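PDB 2ZXP: single-stranded DNA specific exonuclease RecJ from Thermus thermophilus, which degrades single-stranded DNA in the 5' to 3' direction as a divalent-metal-dependent exonuclease and has no detectable activity on single-stranded RNA. Local coordinates for residues A[60-65]-A[192-197]; A[76-81]-A[123-128]; A[131-136]-A[154-159]; A[184-189]-A[219-224]. All coordinates share one frame; numbering follows the deposited sequence.

Contact 1. Residues A[60-65]-A[192-197]; sequences EAAALL and FLLLWA
Leu194 carries most of this helix-helix contact, reaching across to Ala61, Ala62 and Leu65. CG of Leu194 stands anti to its backbone N (chi1 177°), which brings both methyls to the neighbouring helix even though the CB itself starts off to one side. CD1 of Leu194 rests 3.7 Å from CB of Ala61. The same methyl also lies over the start of the next residue, 4.0 Å from the backbone N of Ala62. Leu65 and Leu194 meet tip to tip. CD1 of Leu65 sits 3.7 Å from CG of Leu194 and equally close to CD2, so one methyl of Leu65 fills the fork of the other side chain.

Ala62 is the second main residue. CB of Ala62 points toward helix 187-201 and lies 3.6 Å from CB of Ala197. The CA atoms of Ala62 and Ala197 are 5.7 Å apart, the nearest pair between the two segments. With only methyl groups between them, the backbones come nearest at this pair; Leu65 and Leu194 pack beside it. The segment axes approach to 8.9 Å and cross at -61°. The touching residues are all buried, and the join is wholly apolar.

Both helices, 58-70 and 187-201, pack on one face of the parallel sheet of the DHH domain. Leu65 and Leu194 both touch Leu133 of strand 131-134. Ala61 reaches Ile156 of strand 154-158 and Val173 of strand 171-173. The two helices are neighbours over strands 131-134 and 154-158.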
loop_
_atom_site.group_PDB
_atom_site.type_symbol
_atom_site.label_atom_id
_atom_site.label_comp_id
_atom_site.label_asym_id
_atom_site.label_seq_id
_atom_site.Cartn_x
_atom_site.Cartn_y
_atom_site.Cartn_z
ATOM N N GLU A 60 30.101 -14.081 2.346
ATOM C CA GLU A 60 30.981 -14.209 3.498
ATOM C C GLU A 60 30.271 -14.813 4.697
ATOM O O GLU A 60 30.794 -15.717 5.357
ATOM C CB GLU A 60 31.567 -12.839 3.869
ATOM C CG GLU A 60 32.633 -12.897 4.976
ATOM C CD GLU A 60 33.133 -11.513 5.382
ATOM O OE1 GLU A 60 33.191 -10.604 4.514
ATOM O OE2 GLU A 60 33.476 -11.330 6.568
ATOM N N ALA A 61 29.082 -14.308 4.986
ATOM C CA ALA A 61 28.306 -14.811 6.111
ATOM C C ALA A 61 27.990 -16.292 5.904
ATOM O O ALA A 61 27.997 -17.083 6.846
ATOM C CB ALA A 61 27.005 -13.990 6.257
ATOM N N ALA A 62 27.715 -16.678 4.669
ATOM C CA ALA A 62 27.416 -18.077 4.405
ATOM C C ALA A 62 28.684 -18.927 4.578
ATOM O O ALA A 62 28.623 -20.084 5.016
ATOM C CB ALA A 62 26.844 -18.238 2.988
ATOM N N ALA A 63 29.831 -18.369 4.218
ATOM C CA ALA A 63 31.085 -19.097 4.377
ATOM C C ALA A 63 31.321 -19.319 5.874
ATOM O O ALA A 63 31.708 -20.406 6.311
ATOM C CB ALA A 63 32.249 -18.291 3.782
ATOM N N LEU A 64 31.056 -18.281 6.658
ATOM C CA LEU A 64 31.245 -18.355 8.100
ATOM C C LEU A 64 30.293 -19.380 8.703
ATOM O O LEU A 64 30.663 -20.146 9.599
ATOM C CB LEU A 64 31.018 -16.981 8.712
ATOM C CG LEU A 64 31.632 -16.754 10.095
ATOM C CD1 LEU A 64 33.144 -17.029 10.043
ATOM C CD2 LEU A 64 31.367 -15.314 10.540
ATOM N N LEU A 65 29.063 -19.417 8.202
ATOM C CA LEU A 65 28.105 -20.388 8.717
ATOM C C LEU A 65 28.543 -21.824 8.415
ATOM O O LEU A 65 28.369 -22.710 9.244
ATOM C CB LEU A 65 26.705 -20.119 8.151
ATOM C CG LEU A 65 26.007 -18.938 8.810
ATOM C CD1 LEU A 65 24.740 -18.561 8.021
ATOM C CD2 LEU A 65 25.664 -19.304 10.250
ATOM N N PHE A 192 16.160 -15.497 5.250
ATOM C CA PHE A 192 15.876 -16.436 4.183
ATOM C C PHE A 192 16.988 -16.476 3.108
ATOM O O PHE A 192 17.381 -17.541 2.649
ATOM C CB PHE A 192 14.539 -16.039 3.548
ATOM C CG PHE A 192 14.136 -16.905 2.426
ATOM C CD1 PHE A 192 13.579 -18.146 2.659
ATOM C CD2 PHE A 192 14.339 -16.496 1.126
ATOM C CE1 PHE A 192 13.228 -18.972 1.607
ATOM C CE2 PHE A 192 13.996 -17.314 0.073
ATOM C CZ PHE A 192 13.438 -18.554 0.316
ATOM N N LEU A 193 17.471 -15.313 2.689
ATOM C CA LEU A 193 18.530 -15.252 1.685
ATOM C C LEU A 193 19.802 -15.897 2.240
ATOM O O LEU A 193 20.499 -16.624 1.540
ATOM C CB LEU A 193 18.815 -13.796 1.314
ATOM C CG LEU A 193 17.612 -13.129 0.635
ATOM C CD1 LEU A 193 17.788 -11.612 0.582
ATOM C CD2 LEU A 193 17.452 -13.745 -0.773
ATOM N N LEU A 194 20.078 -15.638 3.517
ATOM C CA LEU A 194 21.258 -16.172 4.137
ATOM C C LEU A 194 21.232 -17.704 4.196
ATOM O O LEU A 194 22.239 -18.363 3.871
ATOM C CB LEU A 194 21.433 -15.558 5.529
ATOM C CG LEU A 194 22.624 -16.121 6.315
ATOM C CD1 LEU A 194 23.891 -15.920 5.460
ATOM C CD2 LEU A 194 22.795 -15.398 7.687
ATOM N N LEU A 195 20.108 -18.285 4.609
ATOM C CA LEU A 195 20.017 -19.742 4.649
ATOM C C LEU A 195 20.185 -20.257 3.205
ATOM O O LEU A 195 20.793 -21.310 2.966
ATOM C CB LEU A 195 18.658 -20.186 5.209
ATOM C CG LEU A 195 18.352 -21.690 5.243
ATOM C CD1 LEU A 195 19.295 -22.387 6.233
ATOM C CD2 LEU A 195 16.887 -21.936 5.640
ATOM N N TRP A 196 19.638 -19.517 2.240
ATOM C CA TRP A 196 19.749 -19.913 0.840
ATOM C C TRP A 196 21.249 -19.875 0.396
ATOM O O TRP A 196 21.749 -20.804 -0.267
ATOM C CB TRP A 196 18.899 -18.974 -0.023
ATOM C CG TRP A 196 18.791 -19.353 -1.469
ATOM C CD1 TRP A 196 19.618 -20.169 -2.161
ATOM C CD2 TRP A 196 17.756 -18.965 -2.383
ATOM N NE1 TRP A 196 19.163 -20.328 -3.439
ATOM C CE2 TRP A 196 18.022 -19.599 -3.603
ATOM C CE3 TRP A 196 16.631 -18.139 -2.279
ATOM C CZ2 TRP A 196 17.200 -19.446 -4.737
ATOM C CZ3 TRP A 196 15.805 -17.981 -3.411
ATOM C CH2 TRP A 196 16.101 -18.639 -4.623
ATOM N N ALA A 197 21.959 -18.805 0.755
ATOM C CA ALA A 197 23.382 -18.693 0.396
ATOM C C ALA A 197 24.146 -19.898 0.965
ATOM O O ALA A 197 25.013 -20.452 0.318
ATOM C CB ALA A 197 23.979 -17.371 0.951
#

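Contact 2. Residues A[76-81]-A[123-128]; sequences RVHGDY and PEHLEA. With MN (manganese (II) ion), chain C.
Strand 74-78 of the parallel DHH-domain sheet faces helix 122-128 here, with Arg76 and His78 both meeting His125. The strand leads directly into the metal site at Asp80. Arg76 has the most surface covered. Its chain leaves the strand extended and bends at chi3 (-76°), which turns the guanidinium to His125 and Ala128. NH1 of Arg76 comes to the edge of the His125 ring, near the ring plane, 3.0 Å from CD2. The guanidinium and ring planes are 66° apart, so this is no stack. NH2 of Arg76 lies against Ala128, 3.2 Å from its CB. One guanidinium face looks toward the backbone O of Glu124, with NH2 of Arg76 4.2 Å from that oxygen. OE2 of Glu124 is 4.7 Å from NH1 of Arg76, not in contact, and may ease the arginine charge only a little. The same oxygen has a long, weak ion pair with Arg121.

His78 meets the same imidazole at CE1, on the far side of NE2 from CD2. ND1 of His78 is 3.7 Å from CE1 of His125, and the ring planes stand 84° apart in an oblique meeting. Phe106 of strand 102-106 adds to this aromatic cluster, with its ring edge-to-face with His125.

Beyond the strand, Asp80 OD1 binds a manganese ion at 2.2 Å. Asp82 and Asp136 share that metal. Metal-binding aspartates placed just after the C-terminal end of an interior strand of the parallel sheet, in a DxD sequence, are a hallmark of DHH-family phosphoesterases.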
loop_
_atom_site.group_PDB
_atom_site.type_symbol
_atom_site.label_atom_id
_atom_site.label_comp_id
_atom_site.label_asym_id
_atom_site.label_seq_id
_atom_site.Cartn_x
_atom_site.Cartn_y
_atom_site.Cartn_z
ATOM N N ARG A 76 24.082 -18.745 18.315
ATOM C CA ARG A 76 22.960 -18.125 19.009
ATOM C C ARG A 76 22.289 -17.155 18.040
ATOM O O ARG A 76 22.947 -16.268 17.489
ATOM C CB ARG A 76 23.435 -17.367 20.252
ATOM C CG ARG A 76 22.356 -16.482 20.859
ATOM C CD ARG A 76 22.741 -15.882 22.192
ATOM N NE ARG A 76 22.666 -16.873 23.258
ATOM C CZ ARG A 76 22.200 -16.609 24.478
ATOM N NH1 ARG A 76 21.774 -15.379 24.764
ATOM N NH2 ARG A 76 22.139 -17.567 25.410
ATOM N N VAL A 77 20.991 -17.340 17.813
ATOM C CA VAL A 77 20.253 -16.461 16.909
ATOM C C VAL A 77 19.469 -15.459 17.750
ATOM O O VAL A 77 18.564 -15.816 18.513
ATOM C CB VAL A 77 19.296 -17.257 16.005
ATOM C CG1 VAL A 77 18.402 -16.312 15.210
ATOM C CG2 VAL A 77 20.093 -18.123 15.055
ATOM N N HIS A 78 19.861 -14.203 17.602
ATOM C CA HIS A 78 19.284 -13.063 18.317
ATOM C C HIS A 78 18.392 -12.337 17.308
ATOM O O HIS A 78 18.895 -11.661 16.414
ATOM C CB HIS A 78 20.431 -12.158 18.771
ATOM C CG HIS A 78 20.001 -10.927 19.513
ATOM N ND1 HIS A 78 20.052 -10.827 20.891
ATOM C CD2 HIS A 78 19.564 -9.724 19.065
ATOM C CE1 HIS A 78 19.667 -9.616 21.257
ATOM N NE2 HIS A 78 19.365 -8.928 20.168
ATOM N N GLY A 79 17.078 -12.494 17.434
ATOM C CA GLY A 79 16.187 -11.841 16.500
ATOM C C GLY A 79 15.348 -10.784 17.173
ATOM O O GLY A 79 15.439 -10.598 18.376
ATOM N N ASP A 80 14.540 -10.064 16.403
ATOM C CA ASP A 80 13.688 -9.044 17.000
ATOM C C ASP A 80 12.430 -9.751 17.514
ATOM O O ASP A 80 12.245 -10.937 17.263
ATOM C CB ASP A 80 13.311 -7.976 15.979
ATOM C CG ASP A 80 12.608 -6.804 16.624
ATOM O OD1 ASP A 80 12.081 -5.945 15.895
ATOM O OD2 ASP A 80 12.587 -6.738 17.871
ATOM N N TYR A 81 11.567 -9.035 18.221
ATOM C CA TYR A 81 10.389 -9.666 18.769
ATOM C C TYR A 81 9.089 -9.492 17.979
ATOM O O TYR A 81 8.059 -10.055 18.371
ATOM C CB TYR A 81 10.195 -9.223 20.225
ATOM C CG TYR A 81 10.429 -7.743 20.434
ATOM C CD1 TYR A 81 9.735 -6.794 19.676
ATOM C CD2 TYR A 81 11.412 -7.289 21.332
ATOM C CE1 TYR A 81 10.022 -5.436 19.792
ATOM C CE2 TYR A 81 11.701 -5.924 21.459
ATOM C CZ TYR A 81 11.006 -5.013 20.679
ATOM O OH TYR A 81 11.323 -3.680 20.743
ATOM N N PRO A 123 27.187 -10.306 28.565
ATOM C CA PRO A 123 27.935 -11.287 29.360
ATOM C C PRO A 123 27.507 -12.735 29.095
ATOM O O PRO A 123 28.359 -13.605 28.881
ATOM C CB PRO A 123 27.659 -10.842 30.794
ATOM C CG PRO A 123 27.594 -9.344 30.652
ATOM C CD PRO A 123 26.740 -9.180 29.410
ATOM N N GLU A 124 26.195 -12.994 29.105
ATOM C CA GLU A 124 25.682 -14.346 28.847
ATOM C C GLU A 124 25.643 -14.660 27.347
ATOM O O GLU A 124 25.655 -15.828 26.951
ATOM C CB GLU A 124 24.291 -14.540 29.468
ATOM C CG GLU A 124 23.202 -13.655 28.902
ATOM C CD GLU A 124 21.932 -13.708 29.736
ATOM O OE1 GLU A 124 22.008 -13.391 30.947
ATOM O OE2 GLU A 124 20.864 -14.066 29.184
ATOM N N HIS A 125 25.587 -13.620 26.518
ATOM C CA HIS A 125 25.608 -13.812 25.071
ATOM C C HIS A 125 26.986 -14.393 24.767
ATOM O O HIS A 125 27.168 -15.166 23.821
ATOM C CB HIS A 125 25.448 -12.477 24.337
ATOM C CG HIS A 125 24.030 -12.009 24.234
ATOM N ND1 HIS A 125 23.694 -10.744 23.797
ATOM C CD2 HIS A 125 22.862 -12.631 24.515
ATOM C CE1 HIS A 125 22.381 -10.608 23.818
ATOM N NE2 HIS A 125 21.853 -11.739 24.249
ATOM N N LEU A 126 27.951 -14.000 25.596
ATOM C CA LEU A 126 29.335 -14.445 25.478
ATOM C C LEU A 126 29.453 -15.892 25.925
ATOM O O LEU A 126 29.951 -16.743 25.189
ATOM C CB LEU A 126 30.244 -13.557 26.344
ATOM C CG LEU A 126 31.740 -13.881 26.375
ATOM C CD1 LEU A 126 32.026 -15.138 27.221
ATOM C CD2 LEU A 126 32.206 -14.057 24.944
ATOM N N GLU A 127 28.981 -16.146 27.141
ATOM C CA GLU A 127 29.000 -17.470 27.759
ATOM C C GLU A 127 28.286 -18.560 26.939
ATOM O O GLU A 127 28.696 -19.723 26.948
ATOM C CB GLU A 127 28.382 -17.362 29.167
ATOM C CG GLU A 127 27.968 -18.674 29.852
ATOM C CD GLU A 127 29.120 -19.639 30.082
ATOM O OE1 GLU A 127 30.205 -19.180 30.510
ATOM O OE2 GLU A 127 28.931 -20.860 29.849
ATOM N N ALA A 128 27.241 -18.189 26.212
ATOM C CA ALA A 128 26.497 -19.177 25.452
ATOM C C ALA A 128 26.845 -19.378 23.980
ATOM O O ALA A 128 26.308 -20.298 23.362
ATOM C CB ALA A 128 25.004 -18.889 25.576
HETATM MN MN MN C . 11.379 -6.139 13.764
HETATM O O HOH W 1 10.197 -5.136 11.753
#

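Contact 3. Residues A[131-136]-A[154-159]; sequences LFLTVD and EVIVTD. With MN (manganese (II) ion), chain C; MN (manganese (II) ion), chain B.
Phe132 meets Glu154 with its CB, 3.8 Å from the backbone O of Glu154, while its ring runs off the sheet to the rings of His78 and His125. The Asp136 carboxylate bridges two manganese ions: OD1 binds one at 1.9 Å and OD2 the other at 2.1 Å. OD2 also takes a hydrogen bond from His161, the last residue of the Asp159-His160-His161 sequence that gives the DHH family its name.

Between the strands runs a regular parallel pairing. Phe132 N bonds to Glu154 O, Ile156 N to Phe132 O, and Thr134 N to Ile156 O. The pattern ends with a double grip on one carbonyl. Thr134 O accepts from Thr158 N at 3.0 Å and from Thr158 OG1 at 2.8 Å. The hydroxyl arrives in the carbonyl plane, on a lone pair. Chi1 of 72° places OG1 of Thr158 between the backbone N and the carbonyl carbon, facing Thr134 O. Thr134 OG1 bonds mainly to Cys137 O and takes a further weak bond from Thr158 N.

On the face with Leu131 and Leu133, Ile156 is the central side chain. Leu133 lies alongside it, CD2 of Leu133 being 3.5 Å from CB of Ile156. CD1 of Leu131 is 3.8 Å from CG1 of Ile156.

The two strands belong to a beta-alpha-beta unit through helix 146-149. Strand 74-78 flanks 131-134 on its other side. Helices 58-70 and 187-201 cover the leucine face.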
loop_
_atom_site.group_PDB
_atom_site.type_symbol
_atom_site.label_atom_id
_atom_site.label_comp_id
_atom_site.label_asym_id
_atom_site.label_seq_id
_atom_site.Cartn_x
_atom_site.Cartn_y
_atom_site.Cartn_z
ATOM N N LEU A 131 29.247 -18.224 17.710
ATOM C CA LEU A 131 28.803 -17.369 16.621
ATOM C C LEU A 131 27.474 -16.719 17.070
ATOM O O LEU A 131 26.572 -17.374 17.585
ATOM C CB LEU A 131 28.634 -18.181 15.334
ATOM C CG LEU A 131 28.134 -17.388 14.113
ATOM C CD1 LEU A 131 29.138 -16.296 13.776
ATOM C CD2 LEU A 131 27.936 -18.309 12.913
ATOM N N PHE A 132 27.378 -15.414 16.883
ATOM C CA PHE A 132 26.213 -14.656 17.302
ATOM C C PHE A 132 25.528 -14.112 16.044
ATOM O O PHE A 132 26.136 -13.382 15.270
ATOM C CB PHE A 132 26.697 -13.518 18.206
ATOM C CG PHE A 132 25.602 -12.801 18.943
ATOM C CD1 PHE A 132 24.888 -13.440 19.956
ATOM C CD2 PHE A 132 25.321 -11.452 18.668
ATOM C CE1 PHE A 132 23.911 -12.739 20.691
ATOM C CE2 PHE A 132 24.350 -10.747 19.399
ATOM C CZ PHE A 132 23.646 -11.392 20.412
ATOM N N LEU A 133 24.270 -14.470 15.837
ATOM C CA LEU A 133 23.528 -14.035 14.648
ATOM C C LEU A 133 22.348 -13.164 15.028
ATOM O O LEU A 133 21.413 -13.642 15.669
ATOM C CB LEU A 133 22.976 -15.246 13.881
ATOM C CG LEU A 133 23.717 -15.850 12.691
ATOM C CD1 LEU A 133 23.229 -17.266 12.448
ATOM C CD2 LEU A 133 23.471 -14.993 11.468
ATOM N N THR A 134 22.385 -11.898 14.627
ATOM C CA THR A 134 21.281 -10.994 14.931
ATOM C C THR A 134 20.368 -10.984 13.732
ATOM O O THR A 134 20.842 -10.918 12.604
ATOM C CB THR A 134 21.753 -9.552 15.152
ATOM O OG1 THR A 134 22.408 -9.077 13.961
ATOM C CG2 THR A 134 22.689 -9.486 16.347
ATOM N N VAL A 135 19.067 -11.044 13.970
ATOM C CA VAL A 135 18.103 -11.039 12.884
ATOM C C VAL A 135 17.199 -9.825 13.050
ATOM O O VAL A 135 16.723 -9.542 14.144
ATOM C CB VAL A 135 17.239 -12.333 12.892
ATOM C CG1 VAL A 135 16.199 -12.275 11.814
ATOM C CG2 VAL A 135 18.120 -13.537 12.677
ATOM N N ASP A 136 16.981 -9.110 11.955
ATOM C CA ASP A 136 16.133 -7.932 11.960
ATOM C C ASP A 136 16.621 -6.884 12.967
ATOM O O ASP A 136 15.825 -6.097 13.477
ATOM C CB ASP A 136 14.699 -8.344 12.293
ATOM C CG ASP A 136 13.688 -7.230 12.045
ATOM O OD1 ASP A 136 12.738 -7.128 12.833
ATOM O OD2 ASP A 136 13.817 -6.469 11.061
ATOM N N GLU A 154 32.446 -14.723 17.207
ATOM C CA GLU A 154 32.234 -14.324 15.824
ATOM C C GLU A 154 30.847 -13.693 15.718
ATOM O O GLU A 154 29.892 -14.160 16.344
ATOM C CB GLU A 154 32.354 -15.541 14.913
ATOM C CG GLU A 154 33.781 -15.986 14.696
ATOM C CD GLU A 154 34.512 -15.055 13.760
ATOM O OE1 GLU A 154 35.722 -15.275 13.504
ATOM O OE2 GLU A 154 33.864 -14.098 13.276
ATOM N N VAL A 155 30.727 -12.640 14.928
ATOM C CA VAL A 155 29.444 -11.953 14.813
ATOM C C VAL A 155 28.850 -11.765 13.416
ATOM O O VAL A 155 29.509 -11.239 12.513
ATOM C CB VAL A 155 29.526 -10.522 15.446
ATOM C CG1 VAL A 155 28.182 -9.837 15.336
ATOM C CG2 VAL A 155 29.973 -10.594 16.906
ATOM N N ILE A 156 27.600 -12.186 13.240
ATOM C CA ILE A 156 26.918 -11.950 11.977
ATOM C C ILE A 156 25.658 -11.131 12.258
ATOM O O ILE A 156 24.796 -11.484 13.074
ATOM C CB ILE A 156 26.496 -13.225 11.245
ATOM C CG1 ILE A 156 27.702 -14.130 11.000
ATOM C CG2 ILE A 156 25.858 -12.844 9.903
ATOM C CD1 ILE A 156 27.352 -15.391 10.256
ATOM N N VAL A 157 25.569 -10.017 11.560
ATOM C CA VAL A 157 24.441 -9.104 11.689
ATOM C C VAL A 157 23.604 -9.123 10.408
ATOM O O VAL A 157 24.122 -8.929 9.305
ATOM C CB VAL A 157 24.951 -7.664 11.918
ATOM C CG1 VAL A 157 23.780 -6.702 12.006
ATOM C CG2 VAL A 157 25.838 -7.614 13.170
ATOM N N THR A 158 22.319 -9.389 10.550
ATOM C CA THR A 158 21.430 -9.372 9.403
ATOM C C THR A 158 20.312 -8.458 9.864
ATOM O O THR A 158 19.728 -8.644 10.937
ATOM C CB THR A 158 20.915 -10.796 9.031
ATOM O OG1 THR A 158 19.974 -11.260 9.995
ATOM C CG2 THR A 158 22.080 -11.775 8.991
ATOM N N ASP A 159 20.024 -7.445 9.071
ATOM C CA ASP A 159 19.012 -6.487 9.470
ATOM C C ASP A 159 18.669 -5.652 8.251
ATOM O O ASP A 159 19.343 -5.742 7.231
ATOM C CB ASP A 159 19.612 -5.606 10.578
ATOM C CG ASP A 159 18.595 -4.718 11.254
ATOM O OD1 ASP A 159 17.385 -4.954 11.102
ATOM O OD2 ASP A 159 19.006 -3.786 11.962
HETATM MN MN MN C . 11.379 -6.139 13.764
HETATM MN MN MN B . 12.035 -5.828 10.168
HETATM O O HOH W 1 10.197 -5.136 11.753
#

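Contact 4. Residues A[184-189]-A[219-224]; sequences KPTGAG and IADVAP. With MN (manganese (II) ion), chain B.
Thr186 and Asp221 touch where one helix begins and another has just ended. Thr186 is the N-cap of helix 187-201. After helix 211-220 the chain turns out through Val222, which has positive phi (53°) and closes a Schellman motif. Val222 N bonds to Ile219 O at 2.9 Å in that turn. The chain then extends through Ala223 and Pro224. The CA atoms of Thr186 and Ala223 are 6.9 Å apart, the nearest pair between the segments.

Side-chain packing centres on the methyl of Thr186. CG2 lies 3.6 Å from CB of Asp221 and 3.4 Å from CB of Ala223, the latter a tight fit. The Thr186 and Asp221 side chains pass alongside one another, running opposite ways. With chi1 at 60°, OG1 of Thr186 is turned off to a different partner, Asp84 OD1, while the methyl is left for this contact.

The segments border the two-metal site of the DHH nuclease domain. Asp221 OD1 binds a manganese ion at 2.0 Å, and Asp84, Asp136 and His160 complete the protein ligands of that ion. Asp84 is itself held by the start of helix 187-201, since its OD1 also bonds to Ala188 N. Thr186 and the start of the helix are second-shell to the metal.

Farther from the metal, CB of Lys184 rests 4.0 Å from CD of Pro224. The rest of the lysine chain bends away. The backbone oxygens of Lys184 and Pro224 both accept from Asn229 ND2, on helix 227-239.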
loop_
_atom_site.group_PDB
_atom_site.type_symbol
_atom_site.label_atom_id
_atom_site.label_comp_id
_atom_site.label_asym_id
_atom_site.label_seq_id
_atom_site.Cartn_x
_atom_site.Cartn_y
_atom_site.Cartn_z
ATOM N N LYS A 184 14.097 -4.411 -1.465
ATOM C CA LYS A 184 13.972 -4.045 -0.064
ATOM C C LYS A 184 13.567 -5.234 0.825
ATOM O O LYS A 184 12.524 -5.214 1.464
ATOM C CB LYS A 184 12.941 -2.922 0.081
ATOM C CG LYS A 184 13.188 -1.718 -0.825
ATOM C CD LYS A 184 13.796 -0.537 -0.056
ATOM C CE LYS A 184 12.872 -0.063 1.092
ATOM N NZ LYS A 184 13.386 1.161 1.805
ATOM N N PRO A 185 14.387 -6.290 0.865
ATOM C CA PRO A 185 14.014 -7.422 1.718
ATOM C C PRO A 185 13.981 -7.030 3.197
ATOM O O PRO A 185 14.700 -6.130 3.621
ATOM C CB PRO A 185 15.095 -8.459 1.402
ATOM C CG PRO A 185 16.277 -7.593 1.033
ATOM C CD PRO A 185 15.646 -6.553 0.151
ATOM N N THR A 186 13.139 -7.695 3.989
ATOM C CA THR A 186 13.068 -7.394 5.427
ATOM C C THR A 186 13.990 -8.340 6.218
ATOM O O THR A 186 14.781 -9.081 5.629
ATOM C CB THR A 186 11.615 -7.550 5.975
ATOM O OG1 THR A 186 11.158 -8.898 5.781
ATOM C CG2 THR A 186 10.677 -6.609 5.249
ATOM N N GLY A 187 13.877 -8.314 7.546
ATOM C CA GLY A 187 14.692 -9.186 8.387
ATOM C C GLY A 187 14.493 -10.661 8.037
ATOM O O GLY A 187 15.463 -11.410 7.882
ATOM N N ALA A 188 13.243 -11.100 7.930
ATOM C CA ALA A 188 12.980 -12.490 7.569
ATOM C C ALA A 188 13.447 -12.733 6.121
ATOM O O ALA A 188 13.914 -13.820 5.785
ATOM C CB ALA A 188 11.490 -12.814 7.718
ATOM N N GLY A 189 13.333 -11.719 5.266
ATOM C CA GLY A 189 13.792 -11.881 3.889
ATOM C C GLY A 189 15.306 -12.124 3.859
ATOM O O GLY A 189 15.821 -12.983 3.116
ATOM N N ILE A 219 5.422 -9.299 4.854
ATOM C CA ILE A 219 4.138 -8.627 4.867
ATOM C C ILE A 219 3.969 -7.873 6.189
ATOM O O ILE A 219 3.547 -6.728 6.196
ATOM C CB ILE A 219 2.954 -9.636 4.696
ATOM C CG1 ILE A 219 2.963 -10.227 3.270
ATOM C CG2 ILE A 219 1.643 -8.918 4.983
ATOM C CD1 ILE A 219 2.162 -11.526 3.115
ATOM N N ALA A 220 4.291 -8.530 7.302
ATOM C CA ALA A 220 4.177 -7.910 8.617
ATOM C C ALA A 220 4.972 -6.598 8.727
ATOM O O ALA A 220 4.576 -5.698 9.462
ATOM C CB ALA A 220 4.649 -8.884 9.695
ATOM N N ASP A 221 6.097 -6.500 8.021
ATOM C CA ASP A 221 6.917 -5.296 8.066
ATOM C C ASP A 221 6.515 -4.227 7.065
ATOM O O ASP A 221 7.210 -3.222 6.939
ATOM C CB ASP A 221 8.392 -5.625 7.840
ATOM C CG ASP A 221 9.185 -5.476 9.089
ATOM O OD1 ASP A 221 10.421 -5.356 9.021
ATOM O OD2 ASP A 221 8.551 -5.487 10.159
ATOM N N VAL A 222 5.414 -4.464 6.353
ATOM C CA VAL A 222 4.889 -3.529 5.370
ATOM C C VAL A 222 5.950 -3.131 4.356
ATOM O O VAL A 222 6.067 -1.964 4.006
ATOM C CB VAL A 222 4.324 -2.248 6.073
ATOM C CG1 VAL A 222 3.442 -1.444 5.094
ATOM C CG2 VAL A 222 3.506 -2.641 7.315
ATOM N N ALA A 223 6.738 -4.098 3.894
ATOM C CA ALA A 223 7.774 -3.821 2.916
ATOM C C ALA A 223 7.122 -3.715 1.539
ATOM O O ALA A 223 6.052 -4.271 1.297
ATOM C CB ALA A 223 8.825 -4.930 2.912
ATOM N N PRO A 224 7.772 -3.004 0.613
ATOM C CA PRO A 224 7.214 -2.845 -0.725
ATOM C C PRO A 224 7.153 -4.191 -1.437
ATOM O O PRO A 224 8.162 -4.892 -1.536
ATOM C CB PRO A 224 8.192 -1.876 -1.400
ATOM C CG PRO A 224 8.865 -1.163 -0.227
ATOM C CD PRO A 224 9.056 -2.294 0.737
HETATM MN MN MN B . 12.035 -5.828 10.168
HETATM O O HOH W 1 10.197 -5.136 11.753
#

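In the fold
All four contacts lie in or close to the DHH domain. Contacts 2 and 3 share its parallel sheet, where strands 74-78 and 131-134 are neighbours; their centres are 9 Å apart. Contact 1 packs against one face of the sheet, 11 Å from contact 3 between centres. Its loop along the chain encloses contacts 2 and 3, which follow in series. Contact 4 crosses contact 1 along the chain, as their segments alternate, and both use helix 187-201. Contacts 2, 3 and 4 supply Asp80, Asp136 and Asp221, and one water belongs to all three. Distant parts of the sequence are thus brought together round the two manganese ions, consistent with the two metals needed for activity.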